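Side-chain contacts in beta-glucosidase (Saccharopolyspora erythraea D, PDB 5M6G), which probably hydrolyses terminal, non-reducing beta-D-glucosyl residues and releases beta-D-glucose, as a beta-glucosidase of glycosyl hydrolase family 3: residues Gln78-His83 / Asp109-Ala114; Asp419-Leu424 / Pro533-Thr538; Thr464-Ile469 / Ser476-Asp481; Ala494-Gly499 / Ala525-Ser530. One frame throughout, in Å; residues are numbered along the deposited sequence.

Interaction 1 (Gln78-His83 / Asp109-Ala114)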
loop_
_atom_site.group_PDB
_atom_site.type_symbol
_atom_site.label_atom_id
_atom_site.label_comp_id
_atom_site.label_asym_id
_atom_site.label_seq_id
_atom_site.Cartn_x
_atom_site.Cartn_y
_atom_site.Cartn_z
ATOM N N GLN A 78 17.081 16.623 -16.809
ATOM C CA GLN A 78 17.200 17.949 -17.409
ATOM C C GLN A 78 15.835 18.590 -17.625
ATOM O O GLN A 78 15.648 19.775 -17.319
ATOM C CB GLN A 78 17.971 17.867 -18.728
ATOM C CG GLN A 78 18.443 19.219 -19.229
ATOM C CD GLN A 78 19.154 20.002 -18.145
ATOM O OE1 GLN A 78 20.159 19.545 -17.593
ATOM N NE2 GLN A 78 18.626 21.178 -17.817
ATOM N N ALA A 79 14.867 17.826 -18.139
ATOM C CA ALA A 79 13.531 18.374 -18.374
ATOM C C ALA A 79 12.849 18.768 -17.072
ATOM O O ALA A 79 12.136 19.779 -17.016
ATOM C CB ALA A 79 12.662 17.366 -19.120
ATOM N N VAL A 80 13.019 17.960 -16.023
ATOM C CA VAL A 80 12.464 18.323 -14.721
ATOM C C VAL A 80 13.033 19.662 -14.267
ATOM O O VAL A 80 12.295 20.554 -13.835
ATOM C CB VAL A 80 12.731 17.208 -13.691
ATOM C CG1 VAL A 80 12.391 17.689 -12.279
ATOM C CG2 VAL A 80 11.920 15.960 -14.050
ATOM N N ALA A 81 14.350 19.837 -14.392
ATOM C CA ALA A 81 14.958 21.113 -14.023
ATOM C C ALA A 81 14.510 22.241 -14.949
ATOM O O ALA A 81 14.181 23.339 -14.476
ATOM C CB ALA A 81 16.484 20.997 -14.019
ATOM N N ASP A 82 14.483 21.994 -16.268
ATOM C CA ASP A 82 14.101 23.046 -17.212
ATOM C C ASP A 82 12.722 23.622 -16.902
ATOM O O ASP A 82 12.491 24.816 -17.113
ATOM C CB ASP A 82 14.127 22.520 -18.650
ATOM C CG ASP A 82 15.536 22.300 -19.177
ATOM O OD1 ASP A 82 16.511 22.703 -18.508
ATOM O OD2 ASP A 82 15.666 21.726 -20.276
ATOM N N HIS A 83 11.792 22.800 -16.408
ATOM C CA HIS A 83 10.444 23.269 -16.110
ATOM C C HIS A 83 10.243 23.606 -14.638
ATOM O O HIS A 83 9.120 23.962 -14.241
ATOM C CB HIS A 83 9.412 22.228 -16.569
ATOM C CG HIS A 83 9.319 22.109 -18.059
ATOM N ND1 HIS A 83 10.007 21.155 -18.776
ATOM C CD2 HIS A 83 8.653 22.858 -18.970
ATOM C CE1 HIS A 83 9.757 21.308 -20.065
ATOM N NE2 HIS A 83 8.938 22.335 -20.209
ATOM N N ASP A 109 19.705 10.479 -7.268
ATOM C CA ASP A 109 20.723 11.525 -7.227
ATOM C C ASP A 109 20.848 12.243 -8.558
ATOM O O ASP A 109 21.168 13.439 -8.594
ATOM C CB ASP A 109 22.078 10.934 -6.833
ATOM C CG ASP A 109 22.149 10.572 -5.373
ATOM O OD1 ASP A 109 21.215 10.928 -4.627
ATOM O OD2 ASP A 109 23.147 9.945 -4.966
ATOM N N SER A 110 20.622 11.531 -9.661
ATOM C CA SER A 110 20.689 12.164 -10.973
ATOM C C SER A 110 19.600 13.225 -11.119
ATOM O O SER A 110 19.861 14.348 -11.572
ATOM C CB SER A 110 20.570 11.096 -12.057
ATOM O OG SER A 110 20.536 11.672 -13.342
ATOM N N TYR A 111 18.368 12.890 -10.728
ATOM C CA TYR A 111 17.304 13.894 -10.758
ATOM C C TYR A 111 17.629 15.059 -9.834
ATOM O O TYR A 111 17.450 16.229 -10.200
ATOM C CB TYR A 111 15.974 13.256 -10.369
ATOM C CG TYR A 111 15.257 12.585 -11.516
ATOM C CD1 TYR A 111 14.525 13.334 -12.421
ATOM C CD2 TYR A 111 15.306 11.192 -11.689
ATOM C CE1 TYR A 111 13.857 12.745 -13.472
ATOM C CE2 TYR A 111 14.634 10.589 -12.746
ATOM C CZ TYR A 111 13.915 11.375 -13.636
ATOM O OH TYR A 111 13.227 10.816 -14.691
ATOM N N GLN A 112 18.149 14.759 -8.647
ATOM C CA GLN A 112 18.411 15.806 -7.669
ATOM C C GLN A 112 19.504 16.756 -8.145
ATOM O O GLN A 112 19.376 17.978 -7.990
ATOM C CB GLN A 112 18.779 15.171 -6.332
ATOM C CG GLN A 112 18.695 16.105 -5.158
ATOM C CD GLN A 112 17.289 16.636 -4.953
ATOM O OE1 GLN A 112 16.904 17.613 -5.581
ATOM N NE2 GLN A 112 16.517 15.989 -4.082
ATOM N N ARG A 113 20.577 16.225 -8.749
ATOM C CA ARG A 113 21.633 17.105 -9.258
ATOM C C ARG A 113 21.077 18.146 -10.223
ATOM O O ARG A 113 21.461 19.327 -10.173
ATOM C CB ARG A 113 22.730 16.283 -9.950
ATOM C CG ARG A 113 23.660 15.530 -9.012
ATOM C CD ARG A 113 24.918 15.080 -9.756
ATOM N NE ARG A 113 24.596 14.045 -10.723
ATOM C CZ ARG A 113 24.535 12.750 -10.428
ATOM N NH1 ARG A 113 24.798 12.328 -9.196
ATOM N NH2 ARG A 113 24.216 11.871 -11.369
ATOM N N ALA A 114 20.174 17.730 -11.115
ATOM C CA ALA A 114 19.594 18.663 -12.072
ATOM C C ALA A 114 18.705 19.688 -11.381
ATOM O O ALA A 114 18.793 20.891 -11.672
ATOM C CB ALA A 114 18.817 17.902 -13.141
#
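Val80 CG2 stands anti to its carbonyl carbon, and the Tyr111 ring, swung to the same side of its own backbone (chi1 -84°), reaches across so that the two side chains cross at about a right angle. The methyl CG2 of Val80 meets the ring at its edge, near the ring plane, 3.8 Å from Tyr111 CE1, rather than lying over a face. Beyond this edge the phenol is tied down by a hydrogen bond from Tyr111 OH to Ala75 O, and Val88 of strand 87-90 touches both Val80 and Tyr111. These are helices 77-82 and 101-116 of the TIM-barrel-like N-terminal domain, packed against a strand of its parallel sheet; the short segments cross at -32° with their axes 8.6 Å apart. Such closeness rests on a pair of alanines: Ala81 CB lies 4.0 Å from Ala114 CB and 3.3 Å from Ala114 O, a carbonyl that also accepts from Ser117 OG. On the outer side of helix 77-82, Gln78 NE2 donates to Asp82 OD1 at 2.7 Å, the oxygen lying in the amide plane of Gln78 while the donor comes from above the carboxylate plane. Pro77 adds to the seam by touching Tyr111 and Ala114.

Interaction 2 (Asp419-Leu424 / Pro533-Thr538)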
loop_
_atom_site.group_PDB
_atom_site.type_symbol
_atom_site.label_atom_id
_atom_site.label_comp_id
_atom_site.label_asym_id
_atom_site.label_seq_id
_atom_site.Cartn_x
_atom_site.Cartn_y
_atom_site.Cartn_z
ATOM N N ASP A 419 -9.425 -29.504 13.122
ATOM C CA ASP A 419 -9.945 -30.666 13.832
ATOM C C ASP A 419 -8.881 -31.369 14.658
ATOM O O ASP A 419 -9.175 -32.386 15.290
ATOM C CB ASP A 419 -10.593 -31.647 12.848
ATOM C CG ASP A 419 -9.589 -32.319 11.927
ATOM O OD1 ASP A 419 -8.384 -31.999 12.002
ATOM O OD2 ASP A 419 -10.012 -33.174 11.112
ATOM N N GLY A 420 -7.658 -30.851 14.672
ATOM C CA GLY A 420 -6.583 -31.474 15.414
ATOM C C GLY A 420 -5.372 -31.745 14.552
ATOM O O GLY A 420 -4.291 -32.020 15.073
ATOM N N VAL A 421 -5.543 -31.674 13.228
ATOM C CA VAL A 421 -4.420 -31.908 12.330
ATOM C C VAL A 421 -3.310 -30.893 12.581
ATOM O O VAL A 421 -2.118 -31.222 12.463
ATOM C CB VAL A 421 -4.897 -31.907 10.859
ATOM C CG1 VAL A 421 -5.587 -30.585 10.501
ATOM C CG2 VAL A 421 -3.734 -32.204 9.912
ATOM N N LEU A 422 -3.664 -29.672 12.980
ATOM C CA LEU A 422 -2.651 -28.661 13.291
ATOM C C LEU A 422 -2.493 -28.545 14.805
ATOM O O LEU A 422 -3.465 -28.702 15.543
ATOM C CB LEU A 422 -3.024 -27.300 12.676
ATOM C CG LEU A 422 -3.023 -27.207 11.145
ATOM C CD1 LEU A 422 -3.304 -25.768 10.679
ATOM C CD2 LEU A 422 -1.709 -27.701 10.568
ATOM N N PRO A 423 -1.264 -28.286 15.276
ATOM C CA PRO A 423 -0.044 -28.134 14.471
ATOM C C PRO A 423 0.496 -29.462 13.950
ATOM O O PRO A 423 0.316 -30.499 14.583
ATOM C CB PRO A 423 0.951 -27.501 15.450
ATOM C CG PRO A 423 0.480 -27.916 16.790
ATOM C CD PRO A 423 -1.021 -28.039 16.708
ATOM N N LEU A 424 1.141 -29.416 12.792
ATOM C CA LEU A 424 1.807 -30.592 12.257
ATOM C C LEU A 424 3.066 -30.888 13.057
ATOM O O LEU A 424 3.802 -29.979 13.450
ATOM C CB LEU A 424 2.170 -30.379 10.788
ATOM C CG LEU A 424 1.021 -30.104 9.819
ATOM C CD1 LEU A 424 1.588 -29.697 8.465
ATOM C CD2 LEU A 424 0.091 -31.303 9.700
ATOM N N PRO A 533 -5.408 -36.394 6.107
ATOM C CA PRO A 533 -5.908 -35.101 6.607
ATOM C C PRO A 533 -5.394 -33.951 5.753
ATOM O O PRO A 533 -4.219 -33.914 5.384
ATOM C CB PRO A 533 -5.350 -35.022 8.032
ATOM C CG PRO A 533 -4.986 -36.446 8.394
ATOM C CD PRO A 533 -4.630 -37.132 7.119
ATOM N N VAL A 534 -6.288 -33.006 5.449
ATOM C CA VAL A 534 -6.010 -31.932 4.498
ATOM C C VAL A 534 -6.078 -30.584 5.210
ATOM O O VAL A 534 -7.104 -30.233 5.810
ATOM C CB VAL A 534 -6.970 -31.965 3.298
ATOM C CG1 VAL A 534 -6.662 -30.815 2.343
ATOM C CG2 VAL A 534 -6.849 -33.297 2.564
ATOM N N VAL A 535 -4.984 -29.838 5.121
ATOM C CA VAL A 535 -4.855 -28.473 5.615
ATOM C C VAL A 535 -4.955 -27.553 4.413
ATOM O O VAL A 535 -4.135 -27.639 3.491
ATOM C CB VAL A 535 -3.510 -28.268 6.333
ATOM C CG1 VAL A 535 -3.337 -26.807 6.776
ATOM C CG2 VAL A 535 -3.367 -29.230 7.514
ATOM N N VAL A 536 -5.935 -26.663 4.409
ATOM C CA VAL A 536 -6.075 -25.706 3.323
ATOM C C VAL A 536 -5.551 -24.356 3.795
ATOM O O VAL A 536 -5.868 -23.894 4.899
ATOM C CB VAL A 536 -7.531 -25.623 2.832
ATOM C CG1 VAL A 536 -7.687 -24.490 1.832
ATOM C CG2 VAL A 536 -7.935 -26.973 2.197
ATOM N N VAL A 537 -4.727 -23.734 2.965
ATOM C CA VAL A 537 -4.118 -22.450 3.270
ATOM C C VAL A 537 -4.517 -21.489 2.162
ATOM O O VAL A 537 -4.211 -21.733 0.991
ATOM C CB VAL A 537 -2.589 -22.567 3.378
ATOM C CG1 VAL A 537 -1.984 -21.216 3.749
ATOM C CG2 VAL A 537 -2.219 -23.634 4.396
ATOM N N THR A 538 -5.229 -20.417 2.516
ATOM C CA THR A 538 -5.642 -19.442 1.515
ATOM C C THR A 538 -4.591 -18.339 1.449
ATOM O O THR A 538 -4.301 -17.682 2.456
ATOM C CB THR A 538 -7.032 -18.852 1.799
ATOM O OG1 THR A 538 -7.074 -18.255 3.103
ATOM C CG2 THR A 538 -8.118 -19.930 1.674
#
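Val421 and Leu422 converge on one valine, Val535, and both of its methyls are engaged. The setting is the mixed sheet of the C-terminal domain, where the loop between strands 414-418 and 431-434 folds over one face of strand 534-539. Val535 CG2 is the shared point: it lies 3.8 Å from Val421 CG2 and equally 3.8 Å from Leu422 CD2, so a single methyl is wedged between two neighbouring loop residues. Its other methyl, CG1, is met by the second branch of Leu422, with CD1 4.0 Å away; leucine and valine thus approach tip to tip, each using both of its branches. Val421 comes in at a slant instead. With chi1 at 58°, its CG1 lies between the backbone N and the carbonyl carbon and its CG2 is anti to N; Val421 CG2 also reaches Pro533 CB at 3.8 Å and so spans the start of the strand. No hydrogen bond joins the two segments, and the contact is apolar throughout. Around this first shell, Ala555 of strand 555-560 touches both Val421 and Leu422, and Tyr614 packs on Leu422. Val535 is itself fixed by backbone hydrogen bonding to Ala494 in the adjoining strand 493-499. On the loop side, Asp419 forms an Asx turn that sets the course of the chain into Val421, and its other oxygen, OD2, is hydrogen-bonded to Asn554 ND2. In the turn, Val421 N donates to Asp419 OD1 at 3.1 Å, meeting the oxygen nearly along its C-O axis.

Interaction 3 (Thr464-Ile469 / Ser476-Asp481)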
loop_
_atom_site.group_PDB
_atom_site.type_symbol
_atom_site.label_atom_id
_atom_site.label_comp_id
_atom_site.label_asym_id
_atom_site.label_seq_id
_atom_site.Cartn_x
_atom_site.Cartn_y
_atom_site.Cartn_z
ATOM N N THR A 464 9.702 -19.252 -0.237
ATOM C CA THR A 464 8.327 -19.653 -0.510
ATOM C C THR A 464 7.748 -20.430 0.669
ATOM O O THR A 464 8.453 -20.855 1.589
ATOM C CB THR A 464 8.222 -20.486 -1.798
ATOM O OG1 THR A 464 8.762 -21.807 -1.598
ATOM C CG2 THR A 464 8.964 -19.805 -2.941
ATOM N N ILE A 465 6.427 -20.592 0.646
ATOM C CA ILE A 465 5.755 -21.323 1.713
ATOM C C ILE A 465 6.220 -22.777 1.731
ATOM O O ILE A 465 6.457 -23.354 2.799
ATOM C CB ILE A 465 4.226 -21.196 1.547
ATOM C CG1 ILE A 465 3.813 -19.726 1.753
ATOM C CG2 ILE A 465 3.505 -22.130 2.501
ATOM C CD1 ILE A 465 2.358 -19.402 1.423
ATOM N N LEU A 466 6.383 -23.375 0.547
ATOM C CA LEU A 466 6.889 -24.745 0.442
ATOM C C LEU A 466 8.304 -24.864 0.994
ATOM O O LEU A 466 8.653 -25.863 1.640
ATOM C CB LEU A 466 6.858 -25.201 -1.016
ATOM C CG LEU A 466 7.580 -26.533 -1.306
ATOM C CD1 LEU A 466 6.849 -27.709 -0.626
ATOM C CD2 LEU A 466 7.731 -26.764 -2.803
ATOM N N GLU A 467 9.140 -23.858 0.747
ATOM C CA GLU A 467 10.495 -23.905 1.281
ATOM C C GLU A 467 10.486 -23.792 2.798
ATOM O O GLU A 467 11.265 -24.470 3.484
ATOM C CB GLU A 467 11.339 -22.803 0.643
ATOM C CG GLU A 467 11.605 -23.052 -0.838
ATOM C CD GLU A 467 12.250 -21.863 -1.520
ATOM O OE1 GLU A 467 12.132 -20.736 -0.988
ATOM O OE2 GLU A 467 12.882 -22.063 -2.581
ATOM N N GLY A 468 9.595 -22.963 3.340
ATOM C CA GLY A 468 9.434 -22.912 4.783
ATOM C C GLY A 468 8.937 -24.225 5.361
ATOM O O GLY A 468 9.366 -24.637 6.439
ATOM N N ILE A 469 8.025 -24.900 4.655
ATOM C CA ILE A 469 7.541 -26.201 5.129
ATOM C C ILE A 469 8.675 -27.220 5.133
ATOM O O ILE A 469 8.853 -27.974 6.100
ATOM C CB ILE A 469 6.354 -26.683 4.276
ATOM C CG1 ILE A 469 5.138 -25.778 4.499
ATOM C CG2 ILE A 469 5.988 -28.139 4.616
ATOM C CD1 ILE A 469 4.042 -25.953 3.461
ATOM N N SER A 476 11.658 -34.567 7.658
ATOM C CA SER A 476 10.591 -35.224 6.921
ATOM C C SER A 476 10.840 -35.129 5.425
ATOM O O SER A 476 11.331 -34.107 4.929
ATOM C CB SER A 476 9.217 -34.602 7.234
ATOM O OG SER A 476 8.828 -34.819 8.582
ATOM N N GLU A 477 10.484 -36.196 4.718
ATOM C CA GLU A 477 10.304 -36.118 3.276
ATOM C C GLU A 477 9.093 -35.245 2.974
ATOM O O GLU A 477 8.038 -35.388 3.607
ATOM C CB GLU A 477 10.106 -37.515 2.698
ATOM C CG GLU A 477 9.726 -37.558 1.238
ATOM C CD GLU A 477 9.573 -38.984 0.733
ATOM O OE1 GLU A 477 9.714 -39.919 1.548
ATOM O OE2 GLU A 477 9.321 -39.173 -0.476
ATOM N N VAL A 478 9.239 -34.332 2.019
ATOM C CA VAL A 478 8.162 -33.412 1.654
ATOM C C VAL A 478 8.004 -33.493 0.147
ATOM O O VAL A 478 8.900 -33.066 -0.599
ATOM C CB VAL A 478 8.442 -31.965 2.098
ATOM C CG1 VAL A 478 7.285 -31.046 1.679
ATOM C CG2 VAL A 478 8.670 -31.903 3.599
ATOM N N THR A 479 6.885 -34.044 -0.301
ATOM C CA THR A 479 6.577 -34.186 -1.716
ATOM C C THR A 479 5.716 -33.007 -2.144
ATOM O O THR A 479 4.724 -32.690 -1.480
ATOM C CB THR A 479 5.824 -35.492 -1.989
ATOM O OG1 THR A 479 6.534 -36.603 -1.419
ATOM C CG2 THR A 479 5.643 -35.705 -3.482
ATOM N N TYR A 480 6.081 -32.369 -3.250
ATOM C CA TYR A 480 5.323 -31.235 -3.762
ATOM C C TYR A 480 4.875 -31.511 -5.186
ATOM O O TYR A 480 5.685 -31.910 -6.029
ATOM C CB TYR A 480 6.137 -29.938 -3.729
ATOM C CG TYR A 480 5.495 -28.852 -4.565
ATOM C CD1 TYR A 480 4.325 -28.229 -4.145
ATOM C CD2 TYR A 480 6.046 -28.467 -5.780
ATOM C CE1 TYR A 480 3.722 -27.241 -4.911
ATOM C CE2 TYR A 480 5.462 -27.477 -6.550
ATOM C CZ TYR A 480 4.302 -26.869 -6.113
ATOM O OH TYR A 480 3.712 -25.895 -6.882
ATOM N N ASP A 481 3.588 -31.300 -5.449
ATOM C CA ASP A 481 3.072 -31.261 -6.811
ATOM C C ASP A 481 1.985 -30.204 -6.889
ATOM O O ASP A 481 1.037 -30.229 -6.095
ATOM C CB ASP A 481 2.504 -32.613 -7.250
ATOM C CG ASP A 481 2.111 -32.625 -8.719
ATOM O OD1 ASP A 481 0.979 -32.218 -9.049
ATOM O OD2 ASP A 481 2.945 -33.035 -9.550
#
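Helix 465-472 lies over strand 478-480, an outermost strand of the mixed sheet in the C-terminal domain, and Leu466 is the side chain that bridges them. Its CG is anti to the backbone N (chi1 170°), which carries both methyls out toward the strand. CD2 settles over one face of the Tyr480 ring, 4.0 Å from the centroid and 28° off the ring normal, a CH-pi contact. The methyl sits toward the root of the ring, with Tyr480 CG its nearest atom at 3.5 Å. The other branch, CD1, rests 3.9 Å from Tyr480 CB and 4.1 Å from Val478 CG1, where leucine and valine slide past each other in opposite directions. One turn along the helix, Ile469 CG2 approaches the same valine methyl more loosely, at 4.3 Å. An alanine in place of Leu466 is likely to open a gap between helix and strand, with the Tyr480 face stripped of its methyl and Val478 CG1 keeping just the looser Ile469 neighbour across the contact. Beneath, Val433 of strand 431-434 touches both Leu466 and Val478. The first turn of the helix is fixed by Thr464 at the N-cap. Glu467 N donates to Thr464 OG1 at 3.1 Å, and Thr464 N returns a bond to Glu467 OE1 at 2.9 Å, entering from above the carboxylate plane; Asp439 OD1 further holds Thr464 OG1. This reciprocal pair is a capping box, here starting a helix that runs nearly antiparallel to strand 478-480 (163° between the short segments) and packs on one face of the sheet from that outermost strand inward.

Interaction 4 (Ala494-Gly499 / Ala525-Ser530)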
loop_
_atom_site.group_PDB
_atom_site.type_symbol
_atom_site.label_atom_id
_atom_site.label_comp_id
_atom_site.label_asym_id
_atom_site.label_seq_id
_atom_site.Cartn_x
_atom_site.Cartn_y
_atom_site.Cartn_z
ATOM N N ALA A 494 -1.653 -33.543 4.144
ATOM C CA ALA A 494 -1.514 -32.853 2.870
ATOM C C ALA A 494 -1.890 -31.391 3.062
ATOM O O ALA A 494 -2.914 -31.090 3.683
ATOM C CB ALA A 494 -2.387 -33.490 1.780
ATOM N N ILE A 495 -1.068 -30.495 2.515
ATOM C CA ILE A 495 -1.243 -29.051 2.651
ATOM C C ILE A 495 -1.513 -28.482 1.267
ATOM O O ILE A 495 -0.689 -28.633 0.358
ATOM C CB ILE A 495 -0.009 -28.382 3.282
ATOM C CG1 ILE A 495 0.311 -29.032 4.626
ATOM C CG2 ILE A 495 -0.230 -26.863 3.442
ATOM C CD1 ILE A 495 1.734 -28.788 5.078
ATOM N N ALA A 496 -2.650 -27.809 1.109
ATOM C CA ALA A 496 -3.049 -27.229 -0.166
ATOM C C ALA A 496 -3.024 -25.713 -0.021
ATOM O O ALA A 496 -3.880 -25.136 0.654
ATOM C CB ALA A 496 -4.436 -27.720 -0.585
ATOM N N VAL A 497 -2.050 -25.069 -0.653
ATOM C CA VAL A 497 -1.902 -23.620 -0.582
ATOM C C VAL A 497 -2.532 -23.063 -1.850
ATOM O O VAL A 497 -1.937 -23.117 -2.927
ATOM C CB VAL A 497 -0.437 -23.203 -0.431
ATOM C CG1 VAL A 497 -0.353 -21.725 -0.055
ATOM C CG2 VAL A 497 0.240 -24.056 0.627
ATOM N N VAL A 498 -3.742 -22.514 -1.712
ATOM C CA VAL A 498 -4.563 -22.100 -2.843
ATOM C C VAL A 498 -4.827 -20.596 -2.758
ATOM O O VAL A 498 -4.233 -19.898 -1.927
ATOM C CB VAL A 498 -5.881 -22.903 -2.864
ATOM C CG1 VAL A 498 -5.604 -24.420 -2.991
ATOM C CG2 VAL A 498 -6.683 -22.625 -1.608
ATOM N N GLY A 499 -5.702 -20.074 -3.625
ATOM C CA GLY A 499 -6.166 -18.701 -3.512
ATOM C C GLY A 499 -5.921 -17.900 -4.787
ATOM O O GLY A 499 -5.993 -18.429 -5.902
ATOM N N ALA A 525 -9.742 -31.436 -3.926
ATOM C CA ALA A 525 -10.507 -32.679 -4.022
ATOM C C ALA A 525 -9.581 -33.874 -4.194
ATOM O O ALA A 525 -9.786 -34.930 -3.578
ATOM C CB ALA A 525 -11.507 -32.599 -5.175
ATOM N N LYS A 526 -8.539 -33.716 -5.008
ATOM C CA LYS A 526 -7.557 -34.782 -5.173
ATOM C C LYS A 526 -6.882 -35.121 -3.850
ATOM O O LYS A 526 -6.641 -36.298 -3.554
ATOM C CB LYS A 526 -6.527 -34.377 -6.224
ATOM C CG LYS A 526 -5.569 -35.493 -6.609
ATOM C CD LYS A 526 -4.591 -35.008 -7.661
ATOM C CE LYS A 526 -5.334 -34.555 -8.905
ATOM N NZ LYS A 526 -5.994 -35.711 -9.571
ATOM N N LEU A 527 -6.571 -34.105 -3.036
ATOM C CA LEU A 527 -5.944 -34.351 -1.742
ATOM C C LEU A 527 -6.917 -35.002 -0.771
ATOM O O LEU A 527 -6.542 -35.916 -0.032
ATOM C CB LEU A 527 -5.413 -33.054 -1.131
ATOM C CG LEU A 527 -4.297 -32.278 -1.834
ATOM C CD1 LEU A 527 -3.669 -31.283 -0.860
ATOM C CD2 LEU A 527 -3.263 -33.205 -2.403
ATOM N N ARG A 528 -8.159 -34.523 -0.724
ATOM C CA ARG A 528 -9.114 -35.154 0.177
ATOM C C ARG A 528 -9.379 -36.602 -0.223
ATOM O O ARG A 528 -9.568 -37.458 0.648
ATOM C CB ARG A 528 -10.415 -34.352 0.221
ATOM C CG ARG A 528 -10.229 -32.909 0.684
ATOM C CD ARG A 528 -11.514 -32.281 1.194
ATOM N NE ARG A 528 -12.670 -32.673 0.400
ATOM C CZ ARG A 528 -13.689 -33.394 0.857
ATOM N NH1 ARG A 528 -13.730 -33.794 2.122
ATOM N NH2 ARG A 528 -14.680 -33.705 0.041
ATOM N N ALA A 529 -9.375 -36.900 -1.529
ATOM C CA ALA A 529 -9.637 -38.264 -1.989
ATOM C C ALA A 529 -8.576 -39.246 -1.521
ATOM O O ALA A 529 -8.809 -40.459 -1.551
ATOM C CB ALA A 529 -9.726 -38.308 -3.512
ATOM N N SER A 530 -7.412 -38.759 -1.098
ATOM C CA SER A 530 -6.379 -39.661 -0.618
ATOM C C SER A 530 -6.694 -40.224 0.760
ATOM O O SER A 530 -6.006 -41.159 1.197
ATOM C CB SER A 530 -5.025 -38.944 -0.592
ATOM O OG SER A 530 -4.997 -37.951 0.419
#
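Leu527 points from its helix at strand 493-499 and sets one methyl, CD1, against two alanines that project from the same face of the strand. The contact belongs to a beta-alpha-beta unit of the C-terminal domain, in which helix 518-528 connects strand 493-499 to strand 534-539, its parallel neighbour in the sheet. Ala494 CB and Ala496 CB, two residues apart and hence on one side of the strand, each lie 3.7 Å from Leu527 CD1. The methyl therefore sits evenly between them, above the backbone of Ile495, with Leu527 CD1 4.1 Å from Ile495 C. Ile495 itself turns its side chain to the opposite face of the sheet, where it packs on Ile469 of helix 465-472. Leucine CG stands anti to the carbonyl carbon (chi1 -63°), a setting that sends the branch down onto the strand. Because the alanines offer only short methyls, the helix comes close, with the CA atoms of Ala494 and Leu527 6.6 Å apart. The residues that touch are all buried, and Val487, Val534 and Ile524 add further apolar surface around them. As the chain leaves the helix, Leu527 O accepts from two donors of one residue. Ser530 N gives a bond of 3.2 Å, while Ser530 OG donates in the carbonyl plane, 2.6 Å from Leu527 O.

In the fold
Interaction 1 stands alone in the N-terminal domain, its centre about 55 Å from those of interactions 2 and 4 and about 49 Å from that of interaction 3. The other three gather in the C-terminal domain round one mixed sheet, with centres 10 to 15 Å apart. Along the chain interaction 1 closes first; interactions 3 and then 4 follow inside the long loop closed by interaction 2. Strands 534-539 and 493-499 are neighbours, so interactions 2 and 4 are joined by probable backbone hydrogen bonds, including Val535 N to Ala494 O. Interactions 3 and 4 meet through Ile469 and Ile495. Helices 465-472 and 518-528 thus pack on opposite faces of this sheet.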